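Local coordinates for peroxidase (Cellulomonas bogoriensis 69B4 = DSM 16987, PDB 6QZO) that catalyses the peroxide-dependent oxidation of its substrates as a haem b-containing, dye-decolourising (DyP-type) peroxidase, at the interface of chains A and B. Coordinates in Å, arbitrary orientation; residue numbers count along the deposited sequence, not the author numbering. Chains: chain A/B, Peroxidase.

Contact 1: the interface of chains A and B. Residues chain A 179-181, 196, 311; chain B 151-153, 156.
A:Phe179, at the end of strand 170-179, lays its ring flat against the aliphatic part of B:Arg152, the first residue of helix 152-165. B:Arg152 CG stands over the centre of the ring, 3.4 Å from A:Phe179 CG, in a CH-pi contact. The chain then bends at chi2 (64°) and brings the guanidinium to the ring's rim, where A:Phe179 CE2 lies over its centre, 3.8 Å from B:Arg152 CZ, the two planes tilted 29° apart. A long, partly apolar side chain suits this place because its methylenes can cover the ring while its charged head lies at the rim. The other face of the ring is backed within chain A by A:Asn311 CB, near the rim. At the ring's edge, in plane, sits the hydroxyl of B:Thr153, with OG1 3.6 Å from A:Phe179 CE1. One turn along the helix, the small B:Ala156 probably allows the helix to approach: its CB touches A:Leu196 CD2 at 3.9 Å and also meets the ring's CZ.

The polar half of the patch pairs A:Arg181 with B:Asp151, whose side chains cross at about a right angle. A:Arg181 NH1 forms a salt bridge to B:Asp151 OD1 at 3.0 Å, but its N-H points away, so the attraction is probably mainly electrostatic. B:Asp151 immediately precedes the helix, and OD1 also receives a weak hydrogen bond from B:Thr153 N, as expected of a helix N-cap. That same threonine's methyl approaches one face of the arginine's guanidinium, off-centre, with B:Thr153 CG2 3.7 Å from A:Arg181 NH2.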
ATOM      1  N   PHE A 179       3.685   5.223  -2.885  1.00 17.87           N
ATOM      2  CA  PHE A 179       4.448   5.300  -1.624  1.00 17.94           C
ATOM      3  C   PHE A 179       5.862   5.826  -1.872  1.00 18.69           C
ATOM      4  O   PHE A 179       6.415   5.714  -2.997  1.00 18.34           O
ATOM      5  CB  PHE A 179       4.522   3.925  -0.960  1.00 18.01           C
ATOM      6  CG  PHE A 179       5.127   2.832  -1.803  1.00 17.27           C
ATOM      7  CD1 PHE A 179       6.498   2.622  -1.816  1.00 17.26           C
ATOM      8  CD2 PHE A 179       4.324   1.997  -2.561  1.00 16.96           C
ATOM      9  CE1 PHE A 179       7.055   1.609  -2.574  1.00 17.22           C
ATOM     10  CE2 PHE A 179       4.886   0.979  -3.314  1.00 16.91           C
ATOM     11  CZ  PHE A 179       6.249   0.786  -3.323  1.00 17.02           C
ATOM     12  N   ARG A 180       6.403   6.433  -0.817  1.00 19.53           N
ATOM     13  CA  ARG A 180       7.845   6.697  -0.612  1.00 20.38           C
ATOM     14  C   ARG A 180       8.207   6.002   0.699  1.00 20.82           C
ATOM     15  O   ARG A 180       7.394   5.186   1.178  1.00 21.08           O
ATOM     16  CB  ARG A 180       8.115   8.202  -0.527  1.00 20.94           C
ATOM     17  CG  ARG A 180       7.554   9.006  -1.695  1.00 21.16           C
ATOM     18  CD  ARG A 180       7.772  10.498  -1.485  1.00 21.99           C
ATOM     19  NE  ARG A 180       7.447  11.227  -2.704  1.00 22.02           N
ATOM     20  CZ  ARG A 180       8.094  12.292  -3.170  1.00 22.87           C
ATOM     21  NH1 ARG A 180       9.154  12.790  -2.545  1.00 23.67           N
ATOM     22  NH2 ARG A 180       7.686  12.847  -4.298  1.00 22.77           N
ATOM     23  N   ARG A 181       9.326   6.370   1.307  1.00 21.38           N
ATOM     24  CA  ARG A 181       9.726   5.809   2.620  1.00 22.03           C
ATOM     25  C   ARG A 181       8.751   6.324   3.691  1.00 21.66           C
ATOM     26  O   ARG A 181       8.000   7.278   3.424  1.00 21.82           O
ATOM     27  CB  ARG A 181      11.215   6.084   2.846  1.00 22.64           C
ATOM     28  CG  ARG A 181      12.090   5.317   1.872  1.00 22.81           C
ATOM     29  CD  ARG A 181      13.324   4.748   2.519  1.00 23.79           C
ATOM     30  NE  ARG A 181      14.123   3.925   1.600  1.00 23.83           N
ATOM     31  CZ  ARG A 181      14.262   2.601   1.645  1.00 24.04           C
ATOM     32  NH1 ARG A 181      13.643   1.869   2.565  1.00 24.61           N
ATOM     33  NH2 ARG A 181      15.019   2.002   0.744  1.00 24.24           N
ATOM     34  N   LEU A 196      11.724   2.451  -7.895  1.00 20.01           N
ATOM     35  CA  LEU A 196      11.842   0.969  -7.885  1.00 19.93           C
ATOM     36  C   LEU A 196      12.765   0.507  -9.018  1.00 19.95           C
ATOM     37  O   LEU A 196      13.001  -0.702  -9.119  1.00 20.64           O
ATOM     38  CB  LEU A 196      10.441   0.357  -7.964  1.00 19.31           C
ATOM     39  CG  LEU A 196       9.577   0.637  -6.735  1.00 18.99           C
ATOM     40  CD1 LEU A 196       8.165   0.123  -6.928  1.00 18.89           C
ATOM     41  CD2 LEU A 196      10.166   0.013  -5.481  1.00 19.35           C
ATOM     42  N   ASN A 311       6.108   5.944  -5.944  1.00 15.14           N
ATOM     43  CA  ASN A 311       6.292   4.550  -6.445  1.00 15.37           C
ATOM     44  C   ASN A 311       4.933   3.851  -6.432  1.00 15.34           C
ATOM     45  O   ASN A 311       4.176   4.059  -5.474  1.00 15.46           O
ATOM     46  CB  ASN A 311       7.276   3.748  -5.582  1.00 15.61           C
ATOM     47  CG  ASN A 311       8.619   4.423  -5.480  1.00 15.95           C
ATOM     48  OD1 ASN A 311       9.138   4.912  -6.487  1.00 16.22           O
ATOM     49  ND2 ASN A 311       9.155   4.482  -4.271  1.00 16.05           N
TER
ATOM     50  N   ASP B 151       8.584  -0.177   6.354  1.00 18.87           N
ATOM     51  CA  ASP B 151       8.811   0.689   5.170  1.00 19.73           C
ATOM     52  C   ASP B 151       8.417  -0.059   3.894  1.00 19.82           C
ATOM     53  O   ASP B 151       8.863  -1.200   3.722  1.00 19.77           O
ATOM     54  CB  ASP B 151      10.261   1.148   5.073  1.00 20.24           C
ATOM     55  CG  ASP B 151      10.441   2.196   3.997  1.00 20.57           C
ATOM     56  OD1 ASP B 151      10.631   1.796   2.813  1.00 20.72           O
ATOM     57  OD2 ASP B 151      10.326   3.404   4.340  1.00 20.99           O
ATOM     58  N   ARG B 152       7.660   0.612   3.011  1.00 20.20           N
ATOM     59  CA  ARG B 152       7.013   0.011   1.822  1.00 20.40           C
ATOM     60  C   ARG B 152       8.033  -0.195   0.696  1.00 19.80           C
ATOM     61  O   ARG B 152       7.850  -1.128  -0.099  1.00 19.76           O
ATOM     62  CB  ARG B 152       5.864   0.917   1.384  1.00 21.68           C
ATOM     63  CG  ARG B 152       4.943   0.288   0.371  1.00 22.87           C
ATOM     64  CD  ARG B 152       4.187  -0.914   0.853  1.00 23.91           C
ATOM     65  NE  ARG B 152       3.418  -1.279  -0.329  1.00 25.41           N
ATOM     66  CZ  ARG B 152       3.820  -2.112  -1.310  1.00 26.39           C
ATOM     67  NH1 ARG B 152       3.032  -2.286  -2.364  1.00 25.93           N
ATOM     68  NH2 ARG B 152       4.991  -2.753  -1.261  1.00 26.89           N
ATOM     69  N   THR B 153       9.055   0.653   0.608  1.00 19.53           N
ATOM     70  CA  THR B 153      10.121   0.535  -0.415  1.00 19.17           C
ATOM     71  C   THR B 153      10.984  -0.678  -0.065  1.00 18.70           C
ATOM     72  O   THR B 153      11.281  -1.462  -0.978  1.00 18.76           O
ATOM     73  CB  THR B 153      10.925   1.837  -0.529  1.00 19.48           C
ATOM     74  OG1 THR B 153       9.987   2.824  -0.955  1.00 19.78           O
ATOM     75  CG2 THR B 153      12.087   1.758  -1.492  1.00 19.58           C
ATOM     76  N   ALA B 156       8.835  -3.698  -0.908  1.00 16.47           N
ATOM     77  CA  ALA B 156       8.749  -3.839  -2.373  1.00 16.41           C
ATOM     78  C   ALA B 156      10.046  -4.485  -2.882  1.00 16.34           C
ATOM     79  O   ALA B 156       9.992  -5.410  -3.709  1.00 15.88           O
ATOM     80  CB  ALA B 156       8.519  -2.498  -3.006  1.00 16.67           C
TER

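Contact 2: the interface of chains A and B. Residues chain A 25, 47, 150-151, 182-183; chain B 182-183, 185.
The loop of chain A joining strand 143-149 to helix 152-165 meets the loop of chain B that follows strand 170-179; the same loop of chain A packs on its chain B counterpart, and the start of strand 47-55 and the 3-10 helix 25-27 of chain A also touch the chain B loop. B:Ser182 is held through both its backbone and its side chain. Its amide N donates to the carboxylate of A:Asp151, reaching OD2 at 2.8 Å, nearly along the C-O axis and with 155° at the hydrogen. The aspartate reaches it with CG trans to its own backbone N (chi1 -171°). The serine hydroxyl OG donates to A:Asp150 O at 2.9 Å, tilted 23° from the carbonyl plane, and also lies in plane at the edge of the A:Phe47 ring. A serine suits the place: its short side chain offers a hydroxyl for A:Asp150 O while its CB still packs on A:Pro183. Putting an alanine at A:Asp151 would probably leave the amide of B:Ser182 without its acceptor and take away the OD2 contact to B:Ile185 CD1, though CB would still touch it.

Around these bonds the prolines give rigid, apolar surfaces: A:Pro183 CG rests 3.8 Å from B:Ser182 CB, and B:Pro183 CG meets A:Ser182 CB in the symmetry-related pairing close to the two-fold axis. B:Ile185 CG1 packs against A:Pro25 CG at 4.0 Å. In what may be the biological dimer, this patch joins the two loops close to the symmetry axis.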
ATOM      1  N   PRO A  25       4.693  12.106  14.133  1.00 32.00           N
ATOM      2  CA  PRO A  25       4.237  12.414  12.777  1.00 30.24           C
ATOM      3  C   PRO A  25       2.721  12.257  12.593  1.00 28.67           C
ATOM      4  O   PRO A  25       2.207  12.792  11.620  1.00 28.34           O
ATOM      5  CB  PRO A  25       4.999  11.412  11.889  1.00 30.24           C
ATOM      6  CG  PRO A  25       5.407  10.307  12.836  1.00 31.32           C
ATOM      7  CD  PRO A  25       5.625  10.980  14.178  1.00 31.99           C
ATOM      8  N   PHE A  47       2.532   8.552   1.667  1.00 18.07           N
ATOM      9  CA  PHE A  47       1.513   7.821   0.864  1.00 17.95           C
ATOM     10  C   PHE A  47       0.618   8.768   0.064  1.00 17.68           C
ATOM     11  O   PHE A  47       0.421   9.935   0.479  1.00 18.23           O
ATOM     12  CB  PHE A  47       0.696   6.902   1.767  1.00 18.52           C
ATOM     13  CG  PHE A  47       1.581   6.052   2.637  1.00 19.23           C
ATOM     14  CD1 PHE A  47       2.447   5.132   2.061  1.00 19.79           C
ATOM     15  CD2 PHE A  47       1.622   6.236   4.005  1.00 19.76           C
ATOM     16  CE1 PHE A  47       3.307   4.379   2.848  1.00 20.13           C
ATOM     17  CE2 PHE A  47       2.473   5.470   4.791  1.00 20.60           C
ATOM     18  CZ  PHE A  47       3.321   4.548   4.212  1.00 20.18           C
ATOM     19  N   ASP A 150       0.920  10.560   5.822  1.00 16.70           N
ATOM     20  CA  ASP A 150       2.061   9.796   6.383  1.00 17.04           C
ATOM     21  C   ASP A 150       1.560   8.517   7.056  1.00 17.36           C
ATOM     22  O   ASP A 150       2.379   7.879   7.741  1.00 18.14           O
ATOM     23  CB  ASP A 150       2.852  10.654   7.376  1.00 17.39           C
ATOM     24  CG  ASP A 150       3.919  11.499   6.728  1.00 17.32           C
ATOM     25  OD1 ASP A 150       4.419  11.081   5.652  1.00 16.84           O
ATOM     26  OD2 ASP A 150       4.243  12.560   7.299  1.00 17.92           O
ATOM     27  N   ASP A 151       0.285   8.164   6.879  1.00 17.39           N
ATOM     28  CA  ASP A 151      -0.329   6.953   7.489  1.00 17.72           C
ATOM     29  C   ASP A 151      -1.406   6.381   6.567  1.00 17.66           C
ATOM     30  O   ASP A 151      -2.256   7.137   6.116  1.00 17.93           O
ATOM     31  CB  ASP A 151      -0.925   7.261   8.860  1.00 18.15           C
ATOM     32  CG  ASP A 151      -1.363   5.996   9.578  1.00 18.46           C
ATOM     33  OD1 ASP A 151      -2.500   5.544   9.331  1.00 18.36           O
ATOM     34  OD2 ASP A 151      -0.525   5.427  10.325  1.00 18.81           O
ATOM     35  N   SER A 182       8.676   5.609   4.811  1.00 21.60           N
ATOM     36  CA  SER A 182       7.762   5.899   5.938  1.00 21.83           C
ATOM     37  C   SER A 182       8.238   7.140   6.685  1.00 22.82           C
ATOM     38  O   SER A 182       9.388   7.556   6.557  1.00 23.43           O
ATOM     39  CB  SER A 182       7.659   4.692   6.819  1.00 21.90           C
ATOM     40  OG  SER A 182       6.967   3.651   6.122  1.00 20.87           O
ATOM     41  N   PRO A 183       7.368   7.801   7.476  1.00 23.78           N
ATOM     42  CA  PRO A 183       7.812   8.938   8.291  1.00 24.51           C
ATOM     43  C   PRO A 183       8.953   8.537   9.228  1.00 25.56           C
ATOM     44  O   PRO A 183       8.884   7.468   9.802  1.00 26.74           O
ATOM     45  CB  PRO A 183       6.556   9.339   9.074  1.00 24.41           C
ATOM     46  CG  PRO A 183       5.705   8.099   9.030  1.00 23.88           C
ATOM     47  CD  PRO A 183       5.940   7.511   7.652  1.00 23.03           C
TER
ATOM     48  N   SER B 182       1.689   3.709  10.673  1.00 25.21           N
ATOM     49  CA  SER B 182       3.119   3.867  10.328  1.00 25.11           C
ATOM     50  C   SER B 182       3.963   3.810  11.602  1.00 25.45           C
ATOM     51  O   SER B 182       3.459   3.990  12.707  1.00 25.40           O
ATOM     52  CB  SER B 182       3.328   5.141   9.559  1.00 25.08           C
ATOM     53  OG  SER B 182       2.721   5.027   8.289  1.00 24.56           O
ATOM     54  N   PRO B 183       5.282   3.549  11.500  1.00 25.79           N
ATOM     55  CA  PRO B 183       6.146   3.638  12.676  1.00 26.73           C
ATOM     56  C   PRO B 183       6.086   5.039  13.303  1.00 27.83           C
ATOM     57  O   PRO B 183       6.071   6.011  12.575  1.00 27.24           O
ATOM     58  CB  PRO B 183       7.530   3.323  12.112  1.00 26.70           C
ATOM     59  CG  PRO B 183       7.418   3.652  10.641  1.00 26.23           C
ATOM     60  CD  PRO B 183       6.025   3.201  10.273  1.00 25.67           C
ATOM     61  N   ILE B 185       3.613   6.073  14.963  1.00 31.00           N
ATOM     62  CA  ILE B 185       2.162   6.427  14.987  1.00 32.67           C
ATOM     63  C   ILE B 185       1.415   5.318  15.726  1.00 34.44           C
ATOM     64  O   ILE B 185       1.308   4.207  15.194  1.00 34.35           O
ATOM     65  CB  ILE B 185       1.582   6.681  13.582  1.00 31.61           C
ATOM     66  CG1 ILE B 185       2.368   7.760  12.827  1.00 31.57           C
ATOM     67  CG2 ILE B 185       0.102   7.038  13.705  1.00 31.48           C
ATOM     68  CD1 ILE B 185       1.768   8.122  11.481  1.00 30.99           C
TER

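The C-alpha centres of contact 1 and contact 2 lie about 12 Å apart on one continuous two-fold interface. Both use the turn leading into helix 152-165 of one subunit against the loop after strand 170-179 of the other, with the chains exchanged. Asp151 is the shared residue: through the symmetry, each copy meets the partner's Arg181 with OD1 and the backbone amide of the partner's Ser182 with OD2. Contact 1 adds the ring and helix packing, and contact 2 brings the two loops together close to the axis. If the dimer is biological, the paired sites would fix the relative orientation of the subunits.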